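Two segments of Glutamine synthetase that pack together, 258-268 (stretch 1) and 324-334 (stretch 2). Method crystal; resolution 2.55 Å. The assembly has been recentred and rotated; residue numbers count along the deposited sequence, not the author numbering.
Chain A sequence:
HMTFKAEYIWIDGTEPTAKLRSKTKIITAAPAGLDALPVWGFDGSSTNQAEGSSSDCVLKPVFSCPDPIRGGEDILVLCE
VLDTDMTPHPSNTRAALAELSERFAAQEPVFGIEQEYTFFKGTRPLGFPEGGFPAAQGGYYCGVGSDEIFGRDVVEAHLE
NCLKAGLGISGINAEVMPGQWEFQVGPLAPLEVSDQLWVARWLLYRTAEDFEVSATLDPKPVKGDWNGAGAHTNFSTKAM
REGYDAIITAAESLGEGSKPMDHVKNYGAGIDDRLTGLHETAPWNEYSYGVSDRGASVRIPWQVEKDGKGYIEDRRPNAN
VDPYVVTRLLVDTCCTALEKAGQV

Stretch 1, residues 258-268: SKPMDHVKNYG
Stretch 2, residues 324-334: YVVTRLLVDTC

A short helix, 259-264, runs nearly antiparallel (163°) to the helix 324-334, which widens into a pi-type turn at 331-334, axes 10.6 Å apart at closest approach. CA register pairs Lys 259 with Thr 333, His 263 with Leu 329, Asn 266 with Val 325 and Tyr 267 with Val 326.

Ser 258 (p) precedes the helix, its OG donating to Asp 262 OD2 at 2.9 Å. Lys 259 (m, m, t, t) points toward the partner and lays its CD 3.5 Å from Thr 333 OG1; a water joins Lys 259 NZ, weakly at 3.4 Å, to Thr 333 OG1 at 2.4 Å.

His 263 (chi1 m, chi2 -127°) carries the direct hydrogen bond across the contact. Its CA-CB bond runs sideways, yet the ring reaches across: NE2 hydrogen-bonds OG1 of Thr 333 (m) at 2.9 Å, nearly straight at 175°, while ND1 donates to Tyr 267 OH at 3.0 Å. Both ring nitrogens are thus engaged, and CB of Leu 329 (m, t) covers one face, 4.0 Å from the centroid.

A type I turn, Val 264 to Tyr 267, starts on the last residue of the helix. Asn 266 (m) folds back, ND2 donating to Asp 262 O at 2.7 Å; its CA-CB bond points toward the partner, with CB 3.6 Å from Leu 329 CD1 and 3.7 Å from Val 325 CG1. Tyr 267 (chi1 -93°) sets CE1 3.5 Å from Val 326 CG2. Gly 268, at phi/psi 121/151, adopts a backbone that calls for glycine.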

# COMPACT_ATOMS: atom_id res chain seq x y z
N SER A 258 47.14 -0.78 37.41
CA SER A 258 46.60 -0.60 36.09
C SER A 258 45.38 -1.50 35.85
O SER A 258 44.83 -1.54 34.73
CB SER A 258 47.67 -0.90 35.05
OG SER A 258 48.11 -2.25 35.18
N LYS A 259 44.92 -2.19 36.90
CA LYS A 259 43.81 -3.15 36.79
C LYS A 259 42.50 -2.53 36.29
O LYS A 259 41.76 -3.16 35.53
CB LYS A 259 43.58 -3.88 38.12
CG LYS A 259 44.80 -4.63 38.64
CD LYS A 259 45.29 -5.71 37.70
CE LYS A 259 46.44 -6.47 38.34
NZ LYS A 259 47.32 -7.05 37.32
N PRO A 260 42.19 -1.28 36.71
CA PRO A 260 40.94 -0.70 36.18
C PRO A 260 40.97 -0.52 34.66
O PRO A 260 40.06 -0.99 33.95
CB PRO A 260 40.88 0.66 36.87
CG PRO A 260 41.57 0.40 38.20
CD PRO A 260 42.73 -0.47 37.83
N MET A 261 42.06 0.07 34.15
CA MET A 261 42.22 0.22 32.72
C MET A 261 42.42 -1.12 32.00
O MET A 261 41.86 -1.33 30.93
CB MET A 261 43.38 1.17 32.41
CG MET A 261 42.99 2.58 31.98
SD MET A 261 41.26 3.01 32.23
CE MET A 261 40.61 2.59 30.61
N ASP A 262 43.12 -2.04 32.65
CA ASP A 262 43.37 -3.36 32.09
C ASP A 262 42.07 -4.11 31.82
O ASP A 262 41.89 -4.71 30.75
CB ASP A 262 44.23 -4.18 33.05
CG ASP A 262 45.70 -3.79 33.00
OD1 ASP A 262 46.10 -3.04 32.08
OD2 ASP A 262 46.45 -4.26 33.88
N HIS A 263 41.15 -4.06 32.79
CA HIS A 263 39.82 -4.67 32.62
C HIS A 263 38.97 -3.89 31.62
O HIS A 263 38.42 -4.46 30.66
CB HIS A 263 39.09 -4.77 33.96
CG HIS A 263 39.64 -5.81 34.89
ND1 HIS A 263 38.86 -6.79 35.46
CD2 HIS A 263 40.90 -6.00 35.36
CE1 HIS A 263 39.61 -7.56 36.23
NE2 HIS A 263 40.85 -7.10 36.19
N VAL A 264 38.88 -2.59 31.83
CA VAL A 264 37.98 -1.77 31.05
C VAL A 264 38.33 -1.80 29.57
O VAL A 264 37.44 -1.90 28.70
CB VAL A 264 37.92 -0.33 31.59
CG1 VAL A 264 37.45 0.66 30.52
CG2 VAL A 264 37.04 -0.25 32.86
N LYS A 265 39.62 -1.89 29.26
CA LYS A 265 39.97 -1.94 27.81
C LYS A 265 39.73 -3.29 27.17
O LYS A 265 39.90 -3.43 25.94
CB LYS A 265 41.44 -1.54 27.55
CG LYS A 265 42.48 -2.50 28.11
CD LYS A 265 43.90 -2.06 27.74
CE LYS A 265 45.04 -2.85 28.42
NZ LYS A 265 46.16 -2.49 27.54
N ASN A 266 39.31 -4.27 27.95
CA ASN A 266 38.95 -5.60 27.44
C ASN A 266 37.50 -5.95 27.69
O ASN A 266 37.08 -7.10 27.51
CB ASN A 266 39.85 -6.68 28.06
CG ASN A 266 41.26 -6.62 27.60
OD1 ASN A 266 41.57 -7.04 26.49
ND2 ASN A 266 42.14 -6.08 28.44
N TYR A 267 36.73 -4.94 28.09
CA TYR A 267 35.37 -5.16 28.54
C TYR A 267 34.33 -4.88 27.45
O TYR A 267 33.13 -4.79 27.74
CB TYR A 267 35.08 -4.31 29.77
CG TYR A 267 35.31 -5.00 31.09
CD1 TYR A 267 35.97 -6.22 31.17
CD2 TYR A 267 34.86 -4.42 32.27
CE1 TYR A 267 36.18 -6.84 32.40
CE2 TYR A 267 35.05 -5.04 33.50
CZ TYR A 267 35.71 -6.24 33.57
OH TYR A 267 35.89 -6.81 34.81
N GLY A 268 34.80 -4.75 26.22
CA GLY A 268 33.89 -4.61 25.11
C GLY A 268 34.09 -3.32 24.35
O GLY A 268 34.48 -2.30 24.91
N TYR A 324 35.06 -15.30 27.86
CA TYR A 324 36.36 -15.91 28.10
C TYR A 324 37.34 -14.90 28.68
O TYR A 324 38.16 -15.23 29.55
CB TYR A 324 36.95 -16.48 26.79
CG TYR A 324 36.22 -17.69 26.22
CD1 TYR A 324 35.87 -18.76 27.03
CD2 TYR A 324 35.83 -17.73 24.88
CE1 TYR A 324 35.18 -19.85 26.52
CE2 TYR A 324 35.14 -18.82 24.36
CZ TYR A 324 34.82 -19.88 25.19
OH TYR A 324 34.14 -20.97 24.69
N VAL A 325 37.24 -13.67 28.18
CA VAL A 325 38.10 -12.58 28.62
C VAL A 325 37.76 -11.99 30.00
O VAL A 325 38.63 -11.91 30.87
CB VAL A 325 38.15 -11.47 27.53
CG1 VAL A 325 38.99 -10.29 27.98
CG2 VAL A 325 38.66 -12.06 26.21
N VAL A 326 36.49 -11.64 30.23
CA VAL A 326 36.10 -11.04 31.50
C VAL A 326 36.33 -12.03 32.65
O VAL A 326 36.83 -11.65 33.72
CB VAL A 326 34.66 -10.46 31.49
CG1 VAL A 326 33.60 -11.53 31.12
CG2 VAL A 326 34.35 -9.77 32.80
N THR A 327 36.02 -13.30 32.40
CA THR A 327 36.25 -14.33 33.42
C THR A 327 37.76 -14.49 33.70
O THR A 327 38.17 -14.53 34.87
CB THR A 327 35.63 -15.72 33.02
OG1 THR A 327 36.07 -16.12 31.71
CG2 THR A 327 34.10 -15.71 33.10
N ARG A 328 38.58 -14.50 32.64
CA ARG A 328 40.03 -14.67 32.81
C ARG A 328 40.62 -13.54 33.66
O ARG A 328 41.39 -13.79 34.61
CB ARG A 328 40.74 -14.73 31.45
CG ARG A 328 42.18 -15.27 31.51
CD ARG A 328 43.23 -14.32 30.92
NE ARG A 328 42.80 -13.78 29.64
CZ ARG A 328 43.24 -12.65 29.12
NH1 ARG A 328 44.16 -11.94 29.76
NH2 ARG A 328 42.78 -12.24 27.94
N LEU A 329 40.22 -12.31 33.33
CA LEU A 329 40.72 -11.10 33.96
C LEU A 329 40.35 -11.02 35.44
O LEU A 329 41.18 -10.64 36.28
CB LEU A 329 40.18 -9.88 33.22
CG LEU A 329 40.75 -9.60 31.83
CD1 LEU A 329 40.08 -8.39 31.21
CD2 LEU A 329 42.25 -9.39 31.95
N LEU A 330 39.10 -11.36 35.74
CA LEU A 330 38.64 -11.34 37.13
C LEU A 330 39.38 -12.38 37.96
O LEU A 330 39.77 -12.10 39.09
CB LEU A 330 37.13 -11.56 37.20
CG LEU A 330 36.37 -10.28 36.89
CD1 LEU A 330 34.87 -10.55 36.68
CD2 LEU A 330 36.62 -9.24 38.00
N VAL A 331 39.58 -13.57 37.40
CA VAL A 331 40.33 -14.60 38.10
C VAL A 331 41.79 -14.18 38.29
O VAL A 331 42.33 -14.31 39.39
CB VAL A 331 40.29 -15.92 37.35
CG1 VAL A 331 41.38 -16.85 37.82
CG2 VAL A 331 38.91 -16.56 37.51
N ASP A 332 42.41 -13.64 37.26
CA ASP A 332 43.81 -13.27 37.37
C ASP A 332 43.94 -12.22 38.46
O ASP A 332 44.71 -12.40 39.41
CB ASP A 332 44.35 -12.70 36.05
CG ASP A 332 45.88 -12.69 36.00
OD1 ASP A 332 46.52 -12.53 37.05
OD2 ASP A 332 46.45 -12.90 34.91
N THR A 333 43.16 -11.16 38.36
CA THR A 333 43.32 -10.07 39.30
C THR A 333 42.93 -10.45 40.72
O THR A 333 43.76 -10.40 41.64
CB THR A 333 42.53 -8.82 38.81
OG1 THR A 333 43.06 -8.36 37.56
CG2 THR A 333 42.55 -7.70 39.86
N CYS A 334 41.70 -10.93 40.90
CA CYS A 334 41.18 -11.18 42.23
C CYS A 334 41.84 -12.36 42.96
O CYS A 334 42.29 -12.21 44.10
CB CYS A 334 39.66 -11.38 42.18
SG CYS A 334 38.75 -9.97 41.53
O HOH W 1 44.87 -9.02 36.07